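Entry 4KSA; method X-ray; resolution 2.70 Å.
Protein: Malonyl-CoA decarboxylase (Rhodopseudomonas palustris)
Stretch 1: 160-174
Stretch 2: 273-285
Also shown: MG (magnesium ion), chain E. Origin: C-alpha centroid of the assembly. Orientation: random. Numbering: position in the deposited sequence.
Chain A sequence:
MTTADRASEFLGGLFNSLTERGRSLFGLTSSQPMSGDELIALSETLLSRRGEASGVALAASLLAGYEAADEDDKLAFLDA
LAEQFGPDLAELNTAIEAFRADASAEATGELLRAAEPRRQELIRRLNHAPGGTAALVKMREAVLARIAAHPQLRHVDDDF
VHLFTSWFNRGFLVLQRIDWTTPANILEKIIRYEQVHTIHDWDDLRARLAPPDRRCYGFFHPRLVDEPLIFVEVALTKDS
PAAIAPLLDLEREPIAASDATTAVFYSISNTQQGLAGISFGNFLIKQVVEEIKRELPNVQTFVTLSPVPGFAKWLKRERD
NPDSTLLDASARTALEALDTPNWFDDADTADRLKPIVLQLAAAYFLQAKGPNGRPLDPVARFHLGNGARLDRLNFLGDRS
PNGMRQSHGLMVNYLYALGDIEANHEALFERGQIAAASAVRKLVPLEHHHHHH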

# COMPACT_ATOMS: atom_id res chain seq x y z
N PHE A 160 17.59 -17.82 -24.79
CA PHE A 160 17.36 -16.75 -23.83
C PHE A 160 16.02 -16.10 -24.11
O PHE A 160 15.25 -15.82 -23.20
CB PHE A 160 18.48 -15.70 -23.92
CG PHE A 160 19.66 -16.00 -23.05
CD1 PHE A 160 19.63 -15.70 -21.70
CD2 PHE A 160 20.80 -16.59 -23.58
CE1 PHE A 160 20.73 -15.97 -20.89
CE2 PHE A 160 21.89 -16.86 -22.78
CZ PHE A 160 21.85 -16.55 -21.43
N VAL A 161 15.76 -15.85 -25.39
CA VAL A 161 14.52 -15.21 -25.80
C VAL A 161 13.31 -16.09 -25.46
O VAL A 161 12.28 -15.58 -25.04
CB VAL A 161 14.54 -14.89 -27.32
CG1 VAL A 161 13.19 -14.33 -27.78
CG2 VAL A 161 15.63 -13.86 -27.60
N HIS A 162 13.43 -17.40 -25.59
CA HIS A 162 12.30 -18.25 -25.26
C HIS A 162 11.94 -18.12 -23.78
O HIS A 162 10.76 -18.03 -23.43
CB HIS A 162 12.59 -19.72 -25.60
CG HIS A 162 11.46 -20.65 -25.25
ND1 HIS A 162 10.24 -20.61 -25.89
CD2 HIS A 162 11.36 -21.62 -24.31
CE1 HIS A 162 9.43 -21.52 -25.35
NE2 HIS A 162 10.09 -22.14 -24.39
N LEU A 163 12.94 -18.11 -22.91
CA LEU A 163 12.68 -18.00 -21.47
C LEU A 163 12.28 -16.58 -21.03
O LEU A 163 11.29 -16.43 -20.31
CB LEU A 163 13.90 -18.50 -20.67
CG LEU A 163 14.28 -19.95 -20.99
CD1 LEU A 163 15.67 -20.28 -20.46
CD2 LEU A 163 13.24 -20.89 -20.41
N PHE A 164 13.03 -15.57 -21.47
CA PHE A 164 12.74 -14.17 -21.15
C PHE A 164 11.32 -13.82 -21.58
O PHE A 164 10.59 -13.11 -20.86
CB PHE A 164 13.69 -13.20 -21.88
CG PHE A 164 15.03 -13.06 -21.25
CD1 PHE A 164 15.90 -12.07 -21.68
CD2 PHE A 164 15.45 -13.94 -20.25
CE1 PHE A 164 17.18 -11.94 -21.14
CE2 PHE A 164 16.73 -13.84 -19.69
CZ PHE A 164 17.60 -12.83 -20.14
N THR A 165 10.93 -14.29 -22.75
CA THR A 165 9.60 -14.02 -23.26
C THR A 165 8.57 -14.54 -22.27
O THR A 165 7.60 -13.85 -21.95
CB THR A 165 9.39 -14.69 -24.63
OG1 THR A 165 10.12 -13.96 -25.62
CG2 THR A 165 7.92 -14.71 -25.00
N SER A 166 8.78 -15.76 -21.78
CA SER A 166 7.85 -16.33 -20.83
C SER A 166 7.91 -15.65 -19.47
O SER A 166 6.90 -15.57 -18.77
CB SER A 166 8.11 -17.82 -20.66
OG SER A 166 7.10 -18.37 -19.83
N TRP A 167 9.08 -15.15 -19.08
CA TRP A 167 9.19 -14.50 -17.79
C TRP A 167 8.68 -13.07 -17.77
O TRP A 167 8.01 -12.66 -16.82
CB TRP A 167 10.64 -14.47 -17.30
CG TRP A 167 11.28 -15.79 -17.20
CD1 TRP A 167 10.67 -17.00 -17.24
CD2 TRP A 167 12.68 -16.04 -17.06
NE1 TRP A 167 11.61 -18.00 -17.15
CE2 TRP A 167 12.85 -17.43 -17.04
CE3 TRP A 167 13.81 -15.21 -16.96
CZ2 TRP A 167 14.11 -18.03 -16.93
CZ3 TRP A 167 15.05 -15.80 -16.85
CH2 TRP A 167 15.20 -17.20 -16.83
N PHE A 168 9.00 -12.29 -18.80
CA PHE A 168 8.54 -10.92 -18.82
C PHE A 168 7.20 -10.80 -19.50
O PHE A 168 7.09 -10.16 -20.54
CB PHE A 168 9.55 -10.00 -19.53
CG PHE A 168 10.86 -9.86 -18.80
CD1 PHE A 168 11.91 -10.74 -19.04
CD2 PHE A 168 11.04 -8.85 -17.86
CE1 PHE A 168 13.11 -10.61 -18.37
CE2 PHE A 168 12.25 -8.72 -17.18
CZ PHE A 168 13.28 -9.60 -17.44
N ASN A 169 6.19 -11.40 -18.90
CA ASN A 169 4.82 -11.34 -19.42
C ASN A 169 4.29 -9.90 -19.35
O ASN A 169 4.44 -9.23 -18.32
CB ASN A 169 3.91 -12.26 -18.60
CG ASN A 169 3.83 -11.86 -17.12
OD1 ASN A 169 2.83 -12.13 -16.45
ND2 ASN A 169 4.89 -11.24 -16.60
N ARG A 170 3.67 -9.42 -20.42
CA ARG A 170 3.15 -8.05 -20.44
C ARG A 170 2.11 -7.78 -19.34
O ARG A 170 1.96 -6.64 -18.89
CB ARG A 170 2.55 -7.71 -21.80
CG ARG A 170 1.41 -8.60 -22.23
CD ARG A 170 0.62 -7.94 -23.35
NE ARG A 170 0.51 -8.80 -24.52
CZ ARG A 170 -0.59 -9.45 -24.89
NH1 ARG A 170 -1.71 -9.32 -24.18
NH2 ARG A 170 -0.56 -10.24 -25.96
N GLY A 171 1.40 -8.81 -18.91
CA GLY A 171 0.40 -8.65 -17.86
C GLY A 171 0.88 -8.00 -16.57
O GLY A 171 0.10 -7.34 -15.88
N PHE A 172 2.15 -8.17 -16.21
CA PHE A 172 2.64 -7.57 -14.98
C PHE A 172 3.41 -6.31 -15.23
O PHE A 172 4.05 -5.79 -14.32
CB PHE A 172 3.53 -8.52 -14.18
CG PHE A 172 2.83 -9.76 -13.70
CD1 PHE A 172 1.44 -9.85 -13.73
CD2 PHE A 172 3.57 -10.85 -13.23
CE1 PHE A 172 0.79 -11.00 -13.30
CE2 PHE A 172 2.94 -12.00 -12.80
CZ PHE A 172 1.54 -12.08 -12.83
N LEU A 173 3.38 -5.81 -16.47
CA LEU A 173 4.11 -4.59 -16.78
C LEU A 173 3.31 -3.44 -16.16
O LEU A 173 2.10 -3.39 -16.30
CB LEU A 173 4.25 -4.40 -18.29
CG LEU A 173 5.35 -3.39 -18.65
CD1 LEU A 173 6.72 -3.97 -18.35
CD2 LEU A 173 5.23 -3.02 -20.11
N VAL A 174 3.98 -2.55 -15.46
CA VAL A 174 3.30 -1.44 -14.81
C VAL A 174 3.92 -0.11 -15.15
O VAL A 174 5.14 0.04 -15.15
CB VAL A 174 3.32 -1.61 -13.29
CG1 VAL A 174 2.84 -0.34 -12.61
CG2 VAL A 174 2.46 -2.79 -12.90
N GLN A 273 19.88 -3.31 -22.50
CA GLN A 273 20.47 -3.91 -23.69
C GLN A 273 20.09 -5.39 -23.84
O GLN A 273 19.72 -5.83 -24.93
CB GLN A 273 21.99 -3.78 -23.62
CG GLN A 273 22.49 -2.49 -24.21
CD GLN A 273 22.13 -2.36 -25.69
OE1 GLN A 273 22.14 -1.26 -26.25
NE2 GLN A 273 21.80 -3.50 -26.32
N GLY A 274 20.17 -6.14 -22.73
CA GLY A 274 19.83 -7.55 -22.72
C GLY A 274 18.36 -7.87 -22.92
O GLY A 274 17.98 -9.05 -22.96
N LEU A 275 17.53 -6.84 -23.04
CA LEU A 275 16.11 -7.08 -23.26
C LEU A 275 15.73 -6.79 -24.69
O LEU A 275 14.59 -7.00 -25.09
CB LEU A 275 15.26 -6.23 -22.31
CG LEU A 275 15.36 -6.68 -20.85
CD1 LEU A 275 14.48 -5.79 -19.97
CD2 LEU A 275 14.96 -8.16 -20.74
N ALA A 276 16.70 -6.33 -25.47
CA ALA A 276 16.47 -6.06 -26.88
C ALA A 276 15.75 -7.22 -27.55
O ALA A 276 16.12 -8.38 -27.38
CB ALA A 276 17.78 -5.80 -27.59
N GLY A 277 14.70 -6.90 -28.30
CA GLY A 277 13.97 -7.94 -28.99
C GLY A 277 12.91 -8.66 -28.18
O GLY A 277 12.33 -9.64 -28.66
N ILE A 278 12.67 -8.20 -26.96
CA ILE A 278 11.64 -8.83 -26.13
C ILE A 278 10.46 -7.88 -26.18
O ILE A 278 10.61 -6.69 -25.92
CB ILE A 278 12.10 -9.02 -24.67
CG1 ILE A 278 12.92 -10.31 -24.55
CG2 ILE A 278 10.91 -9.16 -23.76
CD1 ILE A 278 14.10 -10.39 -25.47
N SER A 279 9.29 -8.41 -26.54
CA SER A 279 8.07 -7.62 -26.64
C SER A 279 7.36 -7.41 -25.32
O SER A 279 7.28 -8.31 -24.50
CB SER A 279 7.08 -8.29 -27.61
OG SER A 279 5.78 -7.72 -27.51
N PHE A 280 6.85 -6.20 -25.13
CA PHE A 280 6.13 -5.86 -23.91
C PHE A 280 4.73 -5.44 -24.29
O PHE A 280 4.03 -4.78 -23.52
CB PHE A 280 6.86 -4.74 -23.17
CG PHE A 280 8.14 -5.18 -22.56
CD1 PHE A 280 8.13 -6.13 -21.54
CD2 PHE A 280 9.36 -4.71 -23.02
CE1 PHE A 280 9.32 -6.61 -21.00
CE2 PHE A 280 10.56 -5.18 -22.50
CZ PHE A 280 10.54 -6.14 -21.48
N GLY A 281 4.31 -5.85 -25.48
CA GLY A 281 3.00 -5.50 -25.94
C GLY A 281 3.08 -4.34 -26.92
O GLY A 281 4.06 -3.59 -26.97
N ASN A 282 2.00 -4.18 -27.67
CA ASN A 282 1.93 -3.14 -28.66
C ASN A 282 1.17 -1.93 -28.17
O ASN A 282 1.21 -0.86 -28.79
CB ASN A 282 1.30 -3.72 -29.90
CG ASN A 282 2.18 -4.77 -30.54
OD1 ASN A 282 3.17 -4.44 -31.19
ND2 ASN A 282 1.86 -6.04 -30.32
N PHE A 283 0.52 -2.07 -27.03
CA PHE A 283 -0.27 -0.98 -26.50
C PHE A 283 0.37 -0.26 -25.33
O PHE A 283 -0.27 0.02 -24.32
CB PHE A 283 -1.65 -1.51 -26.16
CG PHE A 283 -2.33 -2.11 -27.34
CD1 PHE A 283 -2.87 -1.29 -28.34
CD2 PHE A 283 -2.38 -3.48 -27.51
CE1 PHE A 283 -3.44 -1.84 -29.49
CE2 PHE A 283 -2.96 -4.05 -28.66
CZ PHE A 283 -3.49 -3.23 -29.65
N LEU A 284 1.64 0.06 -25.50
CA LEU A 284 2.38 0.76 -24.47
C LEU A 284 2.01 2.23 -24.46
O LEU A 284 1.63 2.76 -23.42
CB LEU A 284 3.89 0.62 -24.70
CG LEU A 284 4.52 -0.77 -24.64
CD1 LEU A 284 6.01 -0.56 -24.61
CD2 LEU A 284 4.07 -1.56 -23.40
N ILE A 285 2.13 2.89 -25.60
CA ILE A 285 1.81 4.31 -25.67
C ILE A 285 0.34 4.55 -25.30
O ILE A 285 -0.03 5.59 -24.75
CB ILE A 285 2.13 4.85 -27.07
CG1 ILE A 285 3.62 4.60 -27.37
CG2 ILE A 285 1.80 6.34 -27.16
CD1 ILE A 285 4.55 5.41 -26.51
MG MG E . 9.21 -24.26 -23.52

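The contact between the two stretches is apolar at its centre, with no hydrogen bond crossing it. Leu-275 bridges two phenylalanines: its CD2 lies 4.2 Å from the centroid of the Phe-168 ring, over one face in a CH-pi arrangement, and 4.1 Å from CD1 of Phe-164. Although its CA-to-CB bond points sideways, the m,t rotamer brings the end of the side chain nearer. The carbonyl O of Gly-274 approaches CE1 of Phe-164 at 3.5 Å, near the ring plane, where the ring hydrogens carry partial positive charge. Ile-278 packs against Phe-164 and Val-161, about one turn apart on the helix, with CG1 4.0 Å from Phe-164 CB and CD1 4.3 Å from Val-161 CG2. Phe-280 touches both Phe-168 and Leu-173; its CE1 is 3.7 Å from Phe-168 CB and its CB 3.9 Å from Leu-173 CD2. Leu-173 CD2 also reaches Leu-284 CD2 at 3.8 Å, extending the apolar packing to the start of the second helix.

At the more exposed edge, Arg-170 points its CA-to-CB bond toward the other stretch, with CB 3.7 Å from Phe-280 O and CD 4.3 Å from Gly-281 CA; a CB on Gly-281 would sit tightly against that CD. Ser-279 OG accepts a hydrogen bond from Gly-281 N (3.1 Å), bracing the loop within its own stretch.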